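Local coordinates for protein major centromere autoantigen B (PDB 1HLV) that binds the CENP-B box DNA of the human centromere through helix-turn-helix domains and kinks it, at residues I82-F85 / Q86-A90; K101-A104 / L105-E109. All coordinates share one frame; numbering follows the deposited sequence.

Contact 1 of 2, residues I82-F85 / Q86-A90; sequences IAWF and QQIRA
R89 N donates to F85 O at 2.9 Å with an N-H...O angle of 154°, an i to i+4 bond of the backbone. The residues 82-85 and 86-90 run on without a break through the C-terminal part of helix 75-88 and just beyond it, and i to i+4 bonds mix with i to i+3 and weak ones. W84 O receives Q87 N at 3.2 Å, an i to i+3 bond whose donor stands well above the carbonyl plane, and a weak bond from I88 N. F85 O likewise takes a second, weak bond from I88 N, so the amide of I88 is shared between two carbonyls.

Among the side chains, W84 and I88 pack together. The indole has CG anti to the backbone N (chi1 168°), and I88 lays its terminal CD1 over one face of it, 3.9 Å from the centroid of the six-membered ring, a CH-pi contact placed toward the rim; the nearest ring atom is CZ2, at 3.6 Å from I88 CD1. I82 and Q86 run alongside each other in the same direction. R89 turns its aliphatic CD toward F85 CD1 at 4.1 Å, an oblique approach to the phenyl ring.

In this Tc5 transposase-type DNA-binding domain of the helix-turn-helix clan, W84 touches I99 and L100 of helix 97-111, and F85 reaches L100 and F126 of helix 120-129. Aliphatic and aromatic carbon thus packs both rings, while the indole also offers its pi system to the cation of K103.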
loop_
_atom_site.group_PDB
_atom_site.type_symbol
_atom_site.label_atom_id
_atom_site.label_comp_id
_atom_site.label_asym_id
_atom_site.label_seq_id
_atom_site.Cartn_x
_atom_site.Cartn_y
_atom_site.Cartn_z
ATOM N N ILE C 82 -9.650 10.709 -0.113
ATOM C CA ILE C 82 -8.717 10.743 -1.234
ATOM C C ILE C 82 -9.414 11.256 -2.486
ATOM O O ILE C 82 -8.944 12.201 -3.120
ATOM C CB ILE C 82 -8.126 9.338 -1.515
ATOM C CG1 ILE C 82 -7.086 9.002 -0.446
ATOM C CG2 ILE C 82 -7.509 9.286 -2.902
ATOM C CD1 ILE C 82 -6.542 7.604 -0.531
ATOM N N ALA C 83 -10.536 10.637 -2.836
ATOM C CA ALA C 83 -11.281 11.046 -4.014
ATOM C C ALA C 83 -11.525 12.544 -3.959
ATOM O O ALA C 83 -11.389 13.250 -4.965
ATOM C CB ALA C 83 -12.604 10.311 -4.078
ATOM N N TRP C 84 -11.875 13.020 -2.769
ATOM C CA TRP C 84 -12.162 14.429 -2.544
ATOM C C TRP C 84 -10.996 15.383 -2.825
ATOM O O TRP C 84 -11.109 16.259 -3.682
ATOM C CB TRP C 84 -12.649 14.629 -1.109
ATOM C CG TRP C 84 -12.690 16.067 -0.684
ATOM C CD1 TRP C 84 -13.640 17.000 -1.010
ATOM C CD2 TRP C 84 -11.721 16.746 0.127
ATOM N NE1 TRP C 84 -13.320 18.213 -0.450
ATOM C CE2 TRP C 84 -12.149 18.089 0.252
ATOM C CE3 TRP C 84 -10.533 16.350 0.761
ATOM C CZ2 TRP C 84 -11.429 19.041 0.988
ATOM C CZ3 TRP C 84 -9.819 17.291 1.491
ATOM C CH2 TRP C 84 -10.270 18.625 1.598
ATOM N N PHE C 85 -9.880 15.227 -2.112
ATOM C CA PHE C 85 -8.753 16.125 -2.328
ATOM C C PHE C 85 -8.036 15.866 -3.643
ATOM O O PHE C 85 -7.349 16.744 -4.166
ATOM C CB PHE C 85 -7.756 16.075 -1.149
ATOM C CG PHE C 85 -6.927 14.810 -1.060
ATOM C CD1 PHE C 85 -6.081 14.422 -2.097
ATOM C CD2 PHE C 85 -6.935 14.051 0.105
ATOM C CE1 PHE C 85 -5.259 13.302 -1.972
ATOM C CE2 PHE C 85 -6.118 12.934 0.241
ATOM C CZ PHE C 85 -5.278 12.558 -0.798
ATOM N N GLN C 86 -8.201 14.662 -4.175
ATOM C CA GLN C 86 -7.568 14.298 -5.434
ATOM C C GLN C 86 -8.264 15.045 -6.564
ATOM O O GLN C 86 -7.717 15.207 -7.651
ATOM C CB GLN C 86 -7.683 12.795 -5.649
ATOM C CG GLN C 86 -6.443 12.168 -6.218
ATOM C CD GLN C 86 -6.402 10.676 -5.966
ATOM O OE1 GLN C 86 -7.285 9.932 -6.409
ATOM N NE2 GLN C 86 -5.378 10.229 -5.244
ATOM N N GLN C 87 -9.476 15.501 -6.280
ATOM C CA GLN C 87 -10.278 16.241 -7.240
ATOM C C GLN C 87 -9.876 17.714 -7.189
ATOM O O GLN C 87 -10.029 18.450 -8.169
ATOM C CB GLN C 87 -11.756 16.068 -6.888
ATOM C CG GLN C 87 -12.732 16.733 -7.834
ATOM C CD GLN C 87 -14.170 16.353 -7.515
ATOM O OE1 GLN C 87 -14.631 16.514 -6.381
ATOM N NE2 GLN C 87 -14.886 15.844 -8.516
ATOM N N ILE C 88 -9.365 18.134 -6.032
ATOM C CA ILE C 88 -8.904 19.504 -5.827
ATOM C C ILE C 88 -7.528 19.654 -6.469
ATOM O O ILE C 88 -7.214 20.681 -7.068
ATOM C CB ILE C 88 -8.777 19.842 -4.323
ATOM C CG1 ILE C 88 -10.161 19.871 -3.669
ATOM C CG2 ILE C 88 -8.065 21.178 -4.146
ATOM C CD1 ILE C 88 -10.130 20.067 -2.157
ATOM N N ARG C 89 -6.708 18.619 -6.337
ATOM C CA ARG C 89 -5.376 18.646 -6.908
ATOM C C ARG C 89 -5.453 18.546 -8.419
ATOM O O ARG C 89 -4.518 18.919 -9.122
ATOM C CB ARG C 89 -4.530 17.501 -6.342
ATOM C CG ARG C 89 -4.373 17.580 -4.827
ATOM C CD ARG C 89 -3.365 16.575 -4.291
ATOM N NE ARG C 89 -2.011 16.898 -4.722
ATOM C CZ ARG C 89 -1.220 16.045 -5.356
ATOM N NH1 ARG C 89 -1.658 14.823 -5.623
ATOM N NH2 ARG C 89 -0.005 16.416 -5.743
ATOM N N ALA C 90 -6.574 18.048 -8.926
ATOM C CA ALA C 90 -6.738 17.922 -10.369
ATOM C C ALA C 90 -6.815 19.318 -10.967
ATOM O O ALA C 90 -6.538 19.517 -12.151
ATOM C CB ALA C 90 -7.995 17.139 -10.690
#

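Contact 2 of 2, residues K101-A104 / L105-E109; sequences KEKA and LRIAE
Extended beyond a CG that stands anti to the backbone N (chi1 -176°), the chain of E102 brings OE2 to R106, which starts with CG beside its own N (chi1 -74°) and then runs straight as far as NE. Lying side by side and pointing the same way, they close an i to i+4 salt bridge from E102 OE2 to R106 NH2, 2.7 Å long. The carboxylate oxygen OE2 makes the bridge from over one face of the guanidinium; the two planes are 62° apart, which is not the coplanar, two-pronged geometry. E102 CG sits over a face of the same flat group, 3.9 Å from R106 CZ.

One residue further on, K103 bends at chi2 and crosses I107, whose CD1 comes to 4.0 Å from K103 CG; the lysine thus packs its methylenes on the isoleucine. Beneath these pairs the backbone bonding is mainly i to i+4. I107 N donates to K103 O at 3.0 Å, A108 N to A104 O at the same length, R106 N to E102 O and L105 N to K101 O more loosely, and R106 N adds a weak bond to K103 O.

This is the middle of helix 97-111 in the Tc5 transposase-type domain, its nearest atom about 6 Å from the bound DNA. The salt bridge lies on a more exposed flank than A104, I107 and A108, which are buried against helix 75-88: A104 on L81, I107 on L80 and A108 on L77, with K103 also on L81. F116 packs against A104 and A108, M113 against A108 and A118 against L105, so the loop leading to helix 120-129 closes over this part of helix 97-111.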
loop_
_atom_site.group_PDB
_atom_site.type_symbol
_atom_site.label_atom_id
_atom_site.label_comp_id
_atom_site.label_asym_id
_atom_site.label_seq_id
_atom_site.Cartn_x
_atom_site.Cartn_y
_atom_site.Cartn_z
ATOM N N LYS C 101 -8.215 17.800 7.641
ATOM C CA LYS C 101 -8.706 17.255 8.904
ATOM C C LYS C 101 -10.166 17.587 9.157
ATOM O O LYS C 101 -10.886 16.837 9.816
ATOM C CB LYS C 101 -7.869 17.776 10.067
ATOM C CG LYS C 101 -8.365 17.312 11.413
ATOM C CD LYS C 101 -7.421 17.725 12.510
ATOM C CE LYS C 101 -7.909 17.235 13.858
ATOM N NZ LYS C 101 -6.962 17.608 14.946
ATOM N N GLU C 102 -10.593 18.724 8.629
ATOM C CA GLU C 102 -11.961 19.188 8.782
ATOM C C GLU C 102 -12.889 18.303 7.950
ATOM O O GLU C 102 -13.947 17.856 8.412
ATOM C CB GLU C 102 -12.028 20.633 8.308
ATOM C CG GLU C 102 -13.344 21.333 8.483
ATOM C CD GLU C 102 -13.250 22.770 8.013
ATOM O OE1 GLU C 102 -12.441 23.529 8.598
ATOM O OE2 GLU C 102 -13.967 23.141 7.054
ATOM N N LYS C 103 -12.467 18.051 6.718
ATOM C CA LYS C 103 -13.222 17.223 5.798
ATOM C C LYS C 103 -13.343 15.788 6.307
ATOM O O LYS C 103 -14.384 15.165 6.153
ATOM C CB LYS C 103 -12.547 17.236 4.425
ATOM C CG LYS C 103 -13.268 16.426 3.371
ATOM C CD LYS C 103 -14.659 16.971 3.098
ATOM C CE LYS C 103 -15.292 16.273 1.907
ATOM N NZ LYS C 103 -16.658 16.790 1.612
ATOM N N ALA C 104 -12.282 15.272 6.918
ATOM C CA ALA C 104 -12.294 13.907 7.434
ATOM C C ALA C 104 -13.295 13.743 8.571
ATOM O O ALA C 104 -13.978 12.719 8.671
ATOM C CB ALA C 104 -10.909 13.511 7.903
ATOM N N LEU C 105 -13.379 14.749 9.435
ATOM C CA LEU C 105 -14.315 14.687 10.550
ATOM C C LEU C 105 -15.762 14.735 10.055
ATOM O O LEU C 105 -16.650 14.146 10.675
ATOM C CB LEU C 105 -14.036 15.824 11.536
ATOM C CG LEU C 105 -12.756 15.658 12.373
ATOM C CD1 LEU C 105 -12.540 16.893 13.239
ATOM C CD2 LEU C 105 -12.864 14.411 13.254
ATOM N N ARG C 106 -15.995 15.420 8.937
ATOM C CA ARG C 106 -17.338 15.516 8.368
ATOM C C ARG C 106 -17.748 14.206 7.707
ATOM O O ARG C 106 -18.896 13.787 7.813
ATOM C CB ARG C 106 -17.415 16.630 7.326
ATOM C CG ARG C 106 -17.415 18.033 7.880
ATOM C CD ARG C 106 -17.189 19.000 6.734
ATOM N NE ARG C 106 -17.122 20.396 7.152
ATOM C CZ ARG C 106 -16.665 21.374 6.374
ATOM N NH1 ARG C 106 -16.233 21.093 5.148
ATOM N NH2 ARG C 106 -16.647 22.629 6.811
ATOM N N ILE C 107 -16.810 13.581 7.001
ATOM C CA ILE C 107 -17.071 12.314 6.341
ATOM C C ILE C 107 -17.366 11.277 7.429
ATOM O O ILE C 107 -18.256 10.443 7.279
ATOM C CB ILE C 107 -15.855 11.873 5.500
ATOM C CG1 ILE C 107 -15.617 12.883 4.375
ATOM C CG2 ILE C 107 -16.082 10.487 4.908
ATOM C CD1 ILE C 107 -14.412 12.560 3.485
ATOM N N ALA C 108 -16.635 11.350 8.537
ATOM C CA ALA C 108 -16.842 10.409 9.628
ATOM C C ALA C 108 -18.250 10.531 10.205
ATOM O O ALA C 108 -18.843 9.530 10.608
ATOM C CB ALA C 108 -15.807 10.625 10.729
ATOM N N GLU C 109 -18.775 11.752 10.250
ATOM C CA GLU C 109 -20.117 11.989 10.770
ATOM C C GLU C 109 -21.119 11.327 9.843
ATOM O O GLU C 109 -22.066 10.677 10.292
ATOM C CB GLU C 109 -20.437 13.485 10.828
ATOM C CG GLU C 109 -19.880 14.232 12.020
ATOM C CD GLU C 109 -20.287 15.708 12.021
ATOM O OE1 GLU C 109 -21.511 15.992 12.050
ATOM O OE2 GLU C 109 -19.379 16.576 11.989
#

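Overall arrangement
From the N terminus, the chain passes through the helices between 10 and 59 before entering the second helix-turn-helix-type region, where both contacts lie. Contact 1 comes first, toward the end of helix 75-88; contact 2 follows within helix 97-111. Each spans neighbouring turns of one helix and closes no long loop, so the two stand in series, neither nesting nor crossing. They meet directly, W84 CD1 lying 3.4 Å from K103 CE, although their centres are about 15 Å apart. This junction ties the two consecutive helices together, while F126 brings helix 120-129 against contact 1, consistent with a compact three-helix DNA-binding unit.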